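Local coordinates for protein tryptophan decarboxylase 1 (Oryza sativa subsp. japonica, PDB 6KHO) that decarboxylates L-tryptophan to tryptamine and 5-hydroxy-L-tryptophan to serotonin as a pyridoxal phosphate-dependent homodimer in rice serotonin biosynthesis, at residues 42-45 and 46-50; 486-490 and 491-495; 343-346 and 347-350; 175-178 and 179-183. All coordinates share one frame; numbering follows the deposited sequence.

In the fold
Contacts 1 and 2 lie on one side of the chain's centre and contacts 3 and 4 on the other, each pair meeting through a leucine: Leu492 packs on Tyr45 and Val48, Leu349 on Val181 and Thr182. Contacts 2 and 4 are buried, whereas contacts 1 and 3 each have charged side chains in solvent. Contact 1 lies on the later turns of helix 27-47 and beyond, beside the second subunit, and contact 2 is the buried turn from the C-terminal sheet into helix 495-513. Contact 3 caps helix 346-353, about 13 Å centre to centre from contact 4. There the first-turn N-H groups of helix 175-194 hold the cofactor phosphate, whereas in contact 3 a helix-start N-H meets the Asp345 carboxylate.

Contact 1: 42-45 and 46-50; sequences SDYY and KSVES
Lys46 lies back along the helix over the carbonyl of Ser42, its CG 3.4 Å from Ser42 O, and its backbone N gives that same oxygen a hydrogen bond. Beyond CG the chain is extended and brings NZ towards the Asp43 carboxylate, though not into contact with it. A water accepts from Lys46 NZ at 2.8 Å and donates to Asp43 OD1 at 2.6 Å, while Asp43 OD2 is held in a salt bridge with Arg85. On the inner side, Val48 sets its CB over one face of the Tyr44 ring, 4.3 Å from the centroid and 13° off the ring normal, a CH-pi contact. The CG2 branch of Val48, turned opposite its own backbone N, runs on to the phenol end and stops 3.8 Å from Tyr44 CZ. Tyr44 OH is hydrogen-bonded to His94 ND1, which steadies the ring from its far end. Ser47 N and Ser47 OG reach Asp43 O from opposite faces of its plane, the hydroxyl at 2.9 Å. One step on, a water donates to Tyr45 O and accepts from Glu49 N, standing in for the helical bond. Tyr45 OH meets Ala121 O of the second subunit. The chemistry implies a stretch in which a serine hydroxyl and a water supplement the helical main-chain bonds, while the Lys46-Asp43 attraction is probably modest and relayed by water, Asp43 having its direct ionic partner in Arg85.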
loop_
_atom_site.group_PDB
_atom_site.type_symbol
_atom_site.label_atom_id
_atom_site.label_comp_id
_atom_site.label_asym_id
_atom_site.label_seq_id
_atom_site.Cartn_x
_atom_site.Cartn_y
_atom_site.Cartn_z
ATOM N N SER A 42 3.962 -1.458 25.685
ATOM C CA SER A 42 4.210 -2.397 26.779
ATOM C C SER A 42 2.953 -2.608 27.615
ATOM O O SER A 42 2.600 -3.745 27.939
ATOM C CB SER A 42 5.349 -1.894 27.670
ATOM O OG SER A 42 6.516 -1.664 26.909
ATOM N N ASP A 43 2.276 -1.513 27.981
ATOM C CA ASP A 43 1.046 -1.617 28.762
ATOM C C ASP A 43 -0.037 -2.345 27.982
ATOM O O ASP A 43 -0.820 -3.117 28.551
ATOM C CB ASP A 43 0.541 -0.230 29.137
ATOM C CG ASP A 43 1.460 0.485 30.088
ATOM O OD1 ASP A 43 2.343 -0.189 30.669
ATOM O OD2 ASP A 43 1.300 1.721 30.243
ATOM N N TYR A 44 -0.123 -2.070 26.683
ATOM C CA TYR A 44 -1.165 -2.676 25.868
ATOM C C TYR A 44 -1.022 -4.192 25.839
ATOM O O TYR A 44 -1.995 -4.918 26.051
ATOM C CB TYR A 44 -1.131 -2.095 24.458
ATOM C CG TYR A 44 -2.171 -2.720 23.543
ATOM C CD1 TYR A 44 -3.523 -2.394 23.673
ATOM C CD2 TYR A 44 -1.804 -3.640 22.565
ATOM C CE1 TYR A 44 -4.479 -2.959 22.841
ATOM C CE2 TYR A 44 -2.761 -4.214 21.719
ATOM C CZ TYR A 44 -4.091 -3.871 21.868
ATOM O OH TYR A 44 -5.040 -4.429 21.045
ATOM N N TYR A 45 0.190 -4.695 25.597
ATOM C CA TYR A 45 0.357 -6.141 25.552
ATOM C C TYR A 45 0.096 -6.772 26.918
ATOM O O TYR A 45 -0.434 -7.883 27.001
ATOM C CB TYR A 45 1.755 -6.508 25.064
ATOM C CG TYR A 45 2.004 -6.241 23.588
ATOM C CD1 TYR A 45 0.972 -6.278 22.659
ATOM C CD2 TYR A 45 3.283 -5.953 23.134
ATOM C CE1 TYR A 45 1.216 -6.028 21.306
ATOM C CE2 TYR A 45 3.539 -5.713 21.799
ATOM C CZ TYR A 45 2.511 -5.746 20.886
ATOM O OH TYR A 45 2.800 -5.497 19.545
ATOM N N LYS A 46 0.478 -6.095 27.999
ATOM C CA LYS A 46 0.248 -6.677 29.318
ATOM C C LYS A 46 -1.231 -6.678 29.689
ATOM O O LYS A 46 -1.670 -7.517 30.483
ATOM C CB LYS A 46 1.058 -5.918 30.374
ATOM C CG LYS A 46 2.549 -6.211 30.309
ATOM C CD LYS A 46 3.321 -5.341 31.295
ATOM C CE LYS A 46 4.816 -5.386 31.030
ATOM N NZ LYS A 46 5.507 -4.251 31.724
ATOM N N SER A 47 -2.013 -5.750 29.147
ATOM C CA SER A 47 -3.398 -5.608 29.558
ATOM C C SER A 47 -4.425 -6.061 28.519
ATOM O O SER A 47 -5.615 -6.101 28.848
ATOM C CB SER A 47 -3.673 -4.149 29.947
ATOM O OG SER A 47 -3.659 -3.291 28.817
ATOM N N VAL A 48 -4.016 -6.429 27.294
ATOM C CA VAL A 48 -5.011 -6.650 26.236
ATOM C C VAL A 48 -5.912 -7.843 26.557
ATOM O O VAL A 48 -7.123 -7.809 26.288
ATOM C CB VAL A 48 -4.340 -6.812 24.854
ATOM C CG1 VAL A 48 -3.443 -8.049 24.790
ATOM C CG2 VAL A 48 -5.410 -6.876 23.756
ATOM N N GLU A 49 -5.353 -8.904 27.147
ATOM C CA GLU A 49 -6.142 -10.104 27.409
ATOM C C GLU A 49 -7.309 -9.819 28.347
ATOM O O GLU A 49 -8.351 -10.485 28.272
ATOM C CB GLU A 49 -5.245 -11.204 27.988
ATOM C CG GLU A 49 -5.983 -12.511 28.295
ATOM C CD GLU A 49 -5.079 -13.594 28.873
ATOM O OE1 GLU A 49 -3.835 -13.460 28.808
ATOM O OE2 GLU A 49 -5.616 -14.589 29.400
ATOM N N SER A 50 -7.154 -8.834 29.224
ATOM C CA SER A 50 -8.169 -8.454 30.195
ATOM C C SER A 50 -9.267 -7.595 29.591
ATOM O O SER A 50 -10.289 -7.371 30.246
ATOM C CB SER A 50 -7.510 -7.694 31.356
ATOM O OG SER A 50 -7.222 -6.353 30.976
HETATM O O HOH W 1 4.368 -1.828 30.918
HETATM O O HOH W 2 -2.553 -9.301 27.967
#

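Contact 2: 486-490 and 491-495; sequences FAVGS and SLQEE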
loop_
_atom_site.group_PDB
_atom_site.type_symbol
_atom_site.label_atom_id
_atom_site.label_comp_id
_atom_site.label_asym_id
_atom_site.label_seq_id
_atom_site.Cartn_x
_atom_site.Cartn_y
_atom_site.Cartn_z
ATOM N N PHE A 486 -12.151 -21.707 13.997
ATOM C CA PHE A 486 -11.254 -21.502 15.134
ATOM C C PHE A 486 -9.829 -21.401 14.584
ATOM O O PHE A 486 -9.184 -22.422 14.316
ATOM C CB PHE A 486 -11.381 -22.632 16.159
ATOM C CG PHE A 486 -10.831 -22.282 17.517
ATOM C CD1 PHE A 486 -11.571 -21.513 18.405
ATOM C CD2 PHE A 486 -9.569 -22.717 17.901
ATOM C CE1 PHE A 486 -11.068 -21.192 19.655
ATOM C CE2 PHE A 486 -9.052 -22.395 19.149
ATOM C CZ PHE A 486 -9.801 -21.632 20.029
ATOM N N ALA A 487 -9.342 -20.169 14.411
ATOM C CA ALA A 487 -8.050 -19.906 13.785
ATOM C C ALA A 487 -7.030 -19.602 14.878
ATOM O O ALA A 487 -7.052 -18.520 15.477
ATOM C CB ALA A 487 -8.164 -18.754 12.787
ATOM N N VAL A 488 -6.147 -20.561 15.124
ATOM C CA VAL A 488 -5.152 -20.498 16.187
ATOM C C VAL A 488 -3.952 -19.689 15.708
ATOM O O VAL A 488 -3.603 -19.727 14.523
ATOM C CB VAL A 488 -4.740 -21.932 16.586
ATOM C CG1 VAL A 488 -3.409 -21.950 17.314
ATOM C CG2 VAL A 488 -5.835 -22.605 17.423
ATOM N N GLY A 489 -3.324 -18.936 16.622
ATOM C CA GLY A 489 -2.004 -18.400 16.342
ATOM C C GLY A 489 -1.734 -16.940 16.657
ATOM O O GLY A 489 -0.627 -16.454 16.395
ATOM N N SER A 490 -2.719 -16.217 17.188
ATOM C CA SER A 490 -2.447 -14.881 17.711
ATOM C C SER A 490 -1.163 -14.902 18.538
ATOM O O SER A 490 -0.940 -15.818 19.330
ATOM C CB SER A 490 -3.626 -14.402 18.557
ATOM O OG SER A 490 -3.374 -13.114 19.081
ATOM N N SER A 491 -0.284 -13.918 18.302
ATOM C CA SER A 491 1.088 -14.038 18.795
ATOM C C SER A 491 1.154 -14.162 20.324
ATOM O O SER A 491 2.024 -14.863 20.858
ATOM C CB SER A 491 1.923 -12.852 18.313
ATOM O OG SER A 491 2.105 -12.937 16.902
ATOM N N LEU A 492 0.256 -13.484 21.049
ATOM C CA LEU A 492 0.258 -13.583 22.510
ATOM C C LEU A 492 -0.383 -14.871 23.027
ATOM O O LEU A 492 -0.326 -15.140 24.233
ATOM C CB LEU A 492 -0.456 -12.370 23.113
ATOM C CG LEU A 492 0.349 -11.075 22.980
ATOM C CD1 LEU A 492 -0.427 -9.854 23.472
ATOM C CD2 LEU A 492 1.663 -11.238 23.729
ATOM N N GLN A 493 -0.960 -15.679 22.146
ATOM C CA GLN A 493 -1.784 -16.810 22.551
ATOM C C GLN A 493 -0.923 -18.023 22.899
ATOM O O GLN A 493 -0.012 -18.386 22.148
ATOM C CB GLN A 493 -2.760 -17.130 21.419
ATOM C CG GLN A 493 -3.434 -18.473 21.454
ATOM C CD GLN A 493 -4.262 -18.673 20.213
ATOM O OE1 GLN A 493 -3.957 -19.525 19.381
ATOM N NE2 GLN A 493 -5.299 -17.855 20.058
ATOM N N GLU A 494 -1.202 -18.632 24.052
ATOM C CA GLU A 494 -0.528 -19.840 24.506
ATOM C C GLU A 494 -1.523 -21.000 24.560
ATOM O O GLU A 494 -2.733 -20.822 24.373
ATOM C CB GLU A 494 0.118 -19.622 25.876
ATOM C CG GLU A 494 1.385 -18.785 25.835
ATOM C CD GLU A 494 1.825 -18.304 27.218
ATOM O OE1 GLU A 494 1.425 -18.927 28.232
ATOM O OE2 GLU A 494 2.572 -17.303 27.294
ATOM N N GLU A 495 -1.000 -22.201 24.823
ATOM C CA GLU A 495 -1.851 -23.389 24.809
ATOM C C GLU A 495 -3.009 -23.261 25.797
ATOM O O GLU A 495 -4.133 -23.672 25.493
ATOM C CB GLU A 495 -1.035 -24.649 25.107
ATOM C CG GLU A 495 -1.866 -25.923 24.963
ATOM C CD GLU A 495 -1.096 -27.193 25.276
ATOM O OE1 GLU A 495 -0.048 -27.437 24.641
ATOM O OE2 GLU A 495 -1.549 -27.955 26.158
HETATM O O HOH W 3 -5.665 -16.934 17.251
HETATM O O HOH W 4 -1.046 -11.186 19.742
HETATM O O HOH W 5 0.231 -18.052 19.394
#
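Gln493 and Val488 cross at about a right angle, the amide oxygen of the one touching a methyl of the other: Gln493 OE1 is 3.2 Å from Val488 CG1. The glutamine gets there because its CG stands opposite the backbone N (chi1 163°) and the chain beyond is extended, which sends the amide back to the chain just past strand 481-487. There OE1 accepts from Gly489 N at 2.9 Å, the donor standing above the amide plane and not on a lone pair. The other end of the amide is gripped as well, since Gln493 NE2 donates to Pro98 O and to a water that also accepts from Ser490 N, and the head group is thereby fixed against rotation. At Gly489 (phi 134°) a CB would press against the carbonyl O of Val488, which suits glycine. Ser490 CB and Gln493 CB come together, 4.0 Å apart. Ser490 OG is hydrogen-bonded to Ser97 O. A water donates to this hydroxyl and accepts from Leu492 N at 2.9 Å. Ser491 OG is hydrogen-bonded to Asn108 N, and Ser491 O to Gln23 NE2 of the second subunit. The main-chain bond from Gln493 N to Ser490 O, 2.8 Å long and 157° at the hydrogen, closes the bend. A third water donates to both Ser490 O and Gln493 O. The arrangement is a type I beta turn, fastened by a side-chain-to-backbone bond, which leads from the four-stranded antiparallel sheet to Glu494, the N-cap of helix 495-513.

Contact 3: 343-346 and 347-350; sequences VRDT and HRLT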
loop_
_atom_site.group_PDB
_atom_site.type_symbol
_atom_site.label_atom_id
_atom_site.label_comp_id
_atom_site.label_asym_id
_atom_site.label_seq_id
_atom_site.Cartn_x
_atom_site.Cartn_y
_atom_site.Cartn_z
ATOM N N VAL A 343 7.755 -14.278 -9.353
ATOM C CA VAL A 343 7.390 -14.588 -10.733
ATOM C C VAL A 343 8.567 -15.266 -11.417
ATOM O O VAL A 343 9.730 -14.997 -11.100
ATOM C CB VAL A 343 6.947 -13.329 -11.520
ATOM C CG1 VAL A 343 5.760 -12.637 -10.821
ATOM C CG2 VAL A 343 8.092 -12.356 -11.686
ATOM N N ARG A 344 8.267 -16.146 -12.381
ATOM C CA ARG A 344 9.347 -16.799 -13.104
ATOM C C ARG A 344 9.941 -15.922 -14.200
ATOM O O ARG A 344 11.084 -16.159 -14.608
ATOM C CB ARG A 344 8.867 -18.130 -13.680
ATOM C CG ARG A 344 9.032 -19.259 -12.657
ATOM C CD ARG A 344 8.400 -20.545 -13.128
ATOM N NE ARG A 344 8.889 -20.926 -14.442
ATOM C CZ ARG A 344 8.180 -21.616 -15.326
ATOM N NH1 ARG A 344 6.938 -21.987 -15.039
ATOM N NH2 ARG A 344 8.710 -21.926 -16.499
ATOM N N ASP A 345 9.223 -14.887 -14.649
ATOM C CA ASP A 345 9.741 -13.991 -15.690
ATOM C C ASP A 345 9.341 -12.555 -15.367
ATOM O O ASP A 345 8.246 -12.116 -15.730
ATOM C CB ASP A 345 9.231 -14.406 -17.069
ATOM C CG ASP A 345 9.964 -13.692 -18.189
ATOM O OD1 ASP A 345 10.730 -12.751 -17.884
ATOM O OD2 ASP A 345 9.785 -14.065 -19.367
ATOM N N THR A 346 10.246 -11.804 -14.729
ATOM C CA THR A 346 9.901 -10.433 -14.367
ATOM C C THR A 346 9.595 -9.586 -15.595
ATOM O O THR A 346 8.766 -8.672 -15.524
ATOM C CB THR A 346 11.017 -9.813 -13.537
ATOM O OG1 THR A 346 12.162 -9.597 -14.367
ATOM C CG2 THR A 346 11.384 -10.750 -12.409
ATOM N N HIS A 347 10.212 -9.903 -16.737
ATOM C CA HIS A 347 9.956 -9.152 -17.964
ATOM C C HIS A 347 8.468 -9.145 -18.333
ATOM O O HIS A 347 7.975 -8.165 -18.905
ATOM C CB HIS A 347 10.808 -9.742 -19.094
ATOM C CG HIS A 347 10.764 -8.966 -20.375
ATOM N ND1 HIS A 347 11.056 -7.620 -20.447
ATOM C CD2 HIS A 347 10.482 -9.359 -21.644
ATOM C CE1 HIS A 347 10.949 -7.214 -21.702
ATOM N NE2 HIS A 347 10.608 -8.251 -22.448
ATOM N N ARG A 348 7.738 -10.217 -18.003
ATOM C CA ARG A 348 6.299 -10.248 -18.266
ATOM C C ARG A 348 5.559 -9.189 -17.453
ATOM O O ARG A 348 4.555 -8.637 -17.918
ATOM C CB ARG A 348 5.725 -11.641 -17.954
ATOM C CG ARG A 348 6.263 -12.817 -18.793
ATOM C CD ARG A 348 5.401 -13.111 -20.035
ATOM N NE ARG A 348 5.794 -14.352 -20.711
ATOM C CZ ARG A 348 5.571 -14.614 -22.003
ATOM N NH1 ARG A 348 5.961 -15.771 -22.536
ATOM N NH2 ARG A 348 4.959 -13.716 -22.770
ATOM N N LEU A 349 6.028 -8.899 -16.232
ATOM C CA LEU A 349 5.381 -7.876 -15.409
ATOM C C LEU A 349 5.862 -6.479 -15.770
ATOM O O LEU A 349 5.051 -5.565 -15.965
ATOM C CB LEU A 349 5.637 -8.137 -13.927
ATOM C CG LEU A 349 4.498 -8.697 -13.090
ATOM C CD1 LEU A 349 3.930 -9.936 -13.736
ATOM C CD2 LEU A 349 5.042 -9.015 -11.705
ATOM N N THR A 350 7.180 -6.285 -15.860
ATOM C CA THR A 350 7.683 -4.949 -16.157
ATOM C C THR A 350 7.205 -4.477 -17.528
ATOM O O THR A 350 6.997 -3.278 -17.727
ATOM C CB THR A 350 9.217 -4.916 -16.072
ATOM O OG1 THR A 350 9.776 -5.875 -16.986
ATOM C CG2 THR A 350 9.686 -5.258 -14.650
HETATM O O HOH W 6 12.180 -7.388 -16.042
#
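Arg348 N bonds to Asp345 O at 3.0 Å and Thr350 N to Thr346 O at 2.9 Å, the latter nearly straight at 170°, as the chain leaving strand 339-343 winds into helix 346-353. Asp345 is the N-cap of that helix. Its CG is opposite the backbone N (chi1 -168°), which carries OD1 forward to accept from His347 N at 3.1 Å, a weak capping bond. The carboxylate and the His347 side chain then lie alongside each other, pointing the same way. A negative charge at this helix start is probably favourable, facing the N-H groups of the first turn. Arg348 passes the other oxygen with its aliphatic part, CG 3.8 Å from Asp345 OD2, and bends at chi2. Its guanidinium is turned 67° from the carboxylate plane and directs no N-H at it. NE stays 4.2 Å from Asp345 OD2, so charge alone acts there and no salt bridge forms. On the buried side Val343 CG1 meets Leu349 CD2 at 3.8 Å, joining the strand end to the new helix. Leu349 also packs on Ala185 of helix 175-194 and on Trp294 of strand 294-298. Thr346 is tied to Thr166 by a backbone bond, which places the turn beside the edge of the large sheet. On the other side of the helix, a water sits 2.8 Å from Thr346 OG1 and 3.0 Å from Thr350 OG1, bridging the two hydroxyls.

Contact 4: 175-178 and 179-183; sequences TSEA and MLVTL. With PLP (pyridoxal-5'-phosphate), chain C.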
loop_
_atom_site.group_PDB
_atom_site.type_symbol
_atom_site.label_atom_id
_atom_site.label_comp_id
_atom_site.label_asym_id
_atom_site.label_seq_id
_atom_site.Cartn_x
_atom_site.Cartn_y
_atom_site.Cartn_z
ATOM N N THR A 175 -2.326 -9.164 -1.154
ATOM C CA THR A 175 -2.529 -10.195 -2.167
ATOM C C THR A 175 -3.316 -9.647 -3.355
ATOM O O THR A 175 -3.058 -10.022 -4.506
ATOM C CB THR A 175 -3.225 -11.408 -1.541
ATOM O OG1 THR A 175 -2.331 -12.020 -0.604
ATOM C CG2 THR A 175 -3.598 -12.451 -2.601
ATOM N N SER A 176 -4.251 -8.722 -3.107
ATOM C CA SER A 176 -5.028 -8.164 -4.210
ATOM C C SER A 176 -4.130 -7.499 -5.250
ATOM O O SER A 176 -4.338 -7.688 -6.454
ATOM C CB SER A 176 -6.064 -7.165 -3.693
ATOM O OG SER A 176 -6.939 -7.785 -2.766
ATOM N N GLU A 177 -3.139 -6.706 -4.811
ATOM C CA GLU A 177 -2.227 -6.090 -5.772
ATOM C C GLU A 177 -1.402 -7.140 -6.508
ATOM O O GLU A 177 -1.112 -6.985 -7.698
ATOM C CB GLU A 177 -1.295 -5.077 -5.091
ATOM C CG GLU A 177 -0.517 -4.230 -6.141
ATOM C CD GLU A 177 0.313 -3.120 -5.528
ATOM O OE1 GLU A 177 0.271 -2.963 -4.286
ATOM O OE2 GLU A 177 1.006 -2.404 -6.292
ATOM N N ALA A 178 -0.983 -8.197 -5.809
ATOM C CA ALA A 178 -0.247 -9.264 -6.470
ATOM C C ALA A 178 -1.114 -9.956 -7.519
ATOM O O ALA A 178 -0.638 -10.295 -8.613
ATOM C CB ALA A 178 0.260 -10.262 -5.424
ATOM N N MET A 179 -2.394 -10.156 -7.207
ATOM C CA MET A 179 -3.309 -10.704 -8.196
ATOM C C MET A 179 -3.492 -9.737 -9.350
ATOM O O MET A 179 -3.496 -10.148 -10.516
ATOM C CB MET A 179 -4.657 -11.014 -7.549
ATOM C CG MET A 179 -4.638 -12.254 -6.698
ATOM S SD MET A 179 -6.107 -12.350 -5.661
ATOM C CE MET A 179 -5.871 -13.967 -4.923
ATOM N N LEU A 180 -3.644 -8.452 -9.046
ATOM C CA LEU A 180 -3.949 -7.476 -10.091
ATOM C C LEU A 180 -2.802 -7.366 -11.094
ATOM O O LEU A 180 -3.026 -7.334 -12.310
ATOM C CB LEU A 180 -4.245 -6.114 -9.469
ATOM C CG LEU A 180 -4.399 -4.917 -10.418
ATOM C CD1 LEU A 180 -5.489 -5.176 -11.473
ATOM C CD2 LEU A 180 -4.733 -3.661 -9.647
ATOM N N VAL A 181 -1.564 -7.295 -10.604
ATOM C CA VAL A 181 -0.474 -7.062 -11.546
ATOM C C VAL A 181 -0.224 -8.313 -12.392
ATOM O O VAL A 181 0.120 -8.203 -13.574
ATOM C CB VAL A 181 0.798 -6.571 -10.819
ATOM C CG1 VAL A 181 0.529 -5.254 -10.062
ATOM C CG2 VAL A 181 1.382 -7.629 -9.874
ATOM N N THR A 182 -0.400 -9.511 -11.832
ATOM C CA THR A 182 -0.222 -10.701 -12.663
ATOM C C THR A 182 -1.392 -10.895 -13.621
ATOM O O THR A 182 -1.197 -11.393 -14.735
ATOM C CB THR A 182 -0.024 -11.963 -11.816
ATOM O OG1 THR A 182 -1.131 -12.154 -10.915
ATOM C CG2 THR A 182 1.289 -11.882 -11.037
ATOM N N LEU A 183 -2.610 -10.526 -13.206
ATOM C CA LEU A 183 -3.735 -10.536 -14.138
ATOM C C LEU A 183 -3.493 -9.581 -15.297
ATOM O O LEU A 183 -3.858 -9.880 -16.442
ATOM C CB LEU A 183 -5.035 -10.157 -13.429
ATOM C CG LEU A 183 -5.744 -11.248 -12.646
ATOM C CD1 LEU A 183 -6.649 -10.603 -11.595
ATOM C CD2 LEU A 183 -6.554 -12.104 -13.620
HETATM N N1 PLP C . -6.132 -14.772 -0.077
HETATM C C2 PLP C . -6.020 -15.625 1.003
HETATM C C2A PLP C . -5.939 -17.109 0.824
HETATM C C3 PLP C . -5.985 -15.105 2.287
HETATM O O3 PLP C . -5.871 -15.953 3.356
HETATM C C4 PLP C . -6.047 -13.731 2.489
HETATM C C4A PLP C . -5.633 -13.150 3.811
HETATM C C5 PLP C . -6.162 -12.875 1.404
HETATM C C6 PLP C . -6.208 -13.403 0.116
HETATM C C5A PLP C . -6.245 -11.388 1.683
HETATM O O4P PLP C . -6.064 -10.587 0.539
HETATM P P PLP C . -5.537 -9.055 0.667
HETATM O O1P PLP C . -6.332 -8.306 1.702
HETATM O O2P PLP C . -5.672 -8.432 -0.700
HETATM O O3P PLP C . -4.085 -9.005 1.109
#
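Thr175 and Met179 make the main apolar contact, one helical turn apart: Thr175 CG2 is 3.6 Å from the terminal CE of Met179. With CG2 of Thr175 opposite the backbone N, the same methyl also comes within 3.9 Å of PLP C6 and touches both the Met179 end and the cofactor ring. Met179 runs extended from the helix, its sulfur SD 4.0 Å from Thr175 CG2. Glu177 CG and Val181 CG1 brush more loosely on another side, 4.2 Å apart, and Leu180 packs on Leu180 of the second subunit. Among the hydrogen bonds, those of the backbone run from Met179 N to Thr175 O at 2.8 Å, from Leu180 N to Ser176 O and from Val181 N to Glu177 O. Two side chains bond outside the turn, the carboxylate of Glu177 accepting from Val378 N and Thr182 OG1 being hydrogen-bonded to Tyr265 OH. The helix follows strand 168-172 of the seven-stranded mixed sheet, in the fold-type I architecture of group II decarboxylases, and its N-terminus faces the cofactor phosphate. The phosphate itself is held by first-turn N-H groups: Thr175 N donates to PLP O3P at 2.9 Å and Ser176 N to PLP O2P at 2.8 Å, a grip the helix dipole would probably strengthen. The very short approach of Ser176 OG to PLP O2P is doubtful, while Gly381 N of the second subunit adds a further bond to PLP.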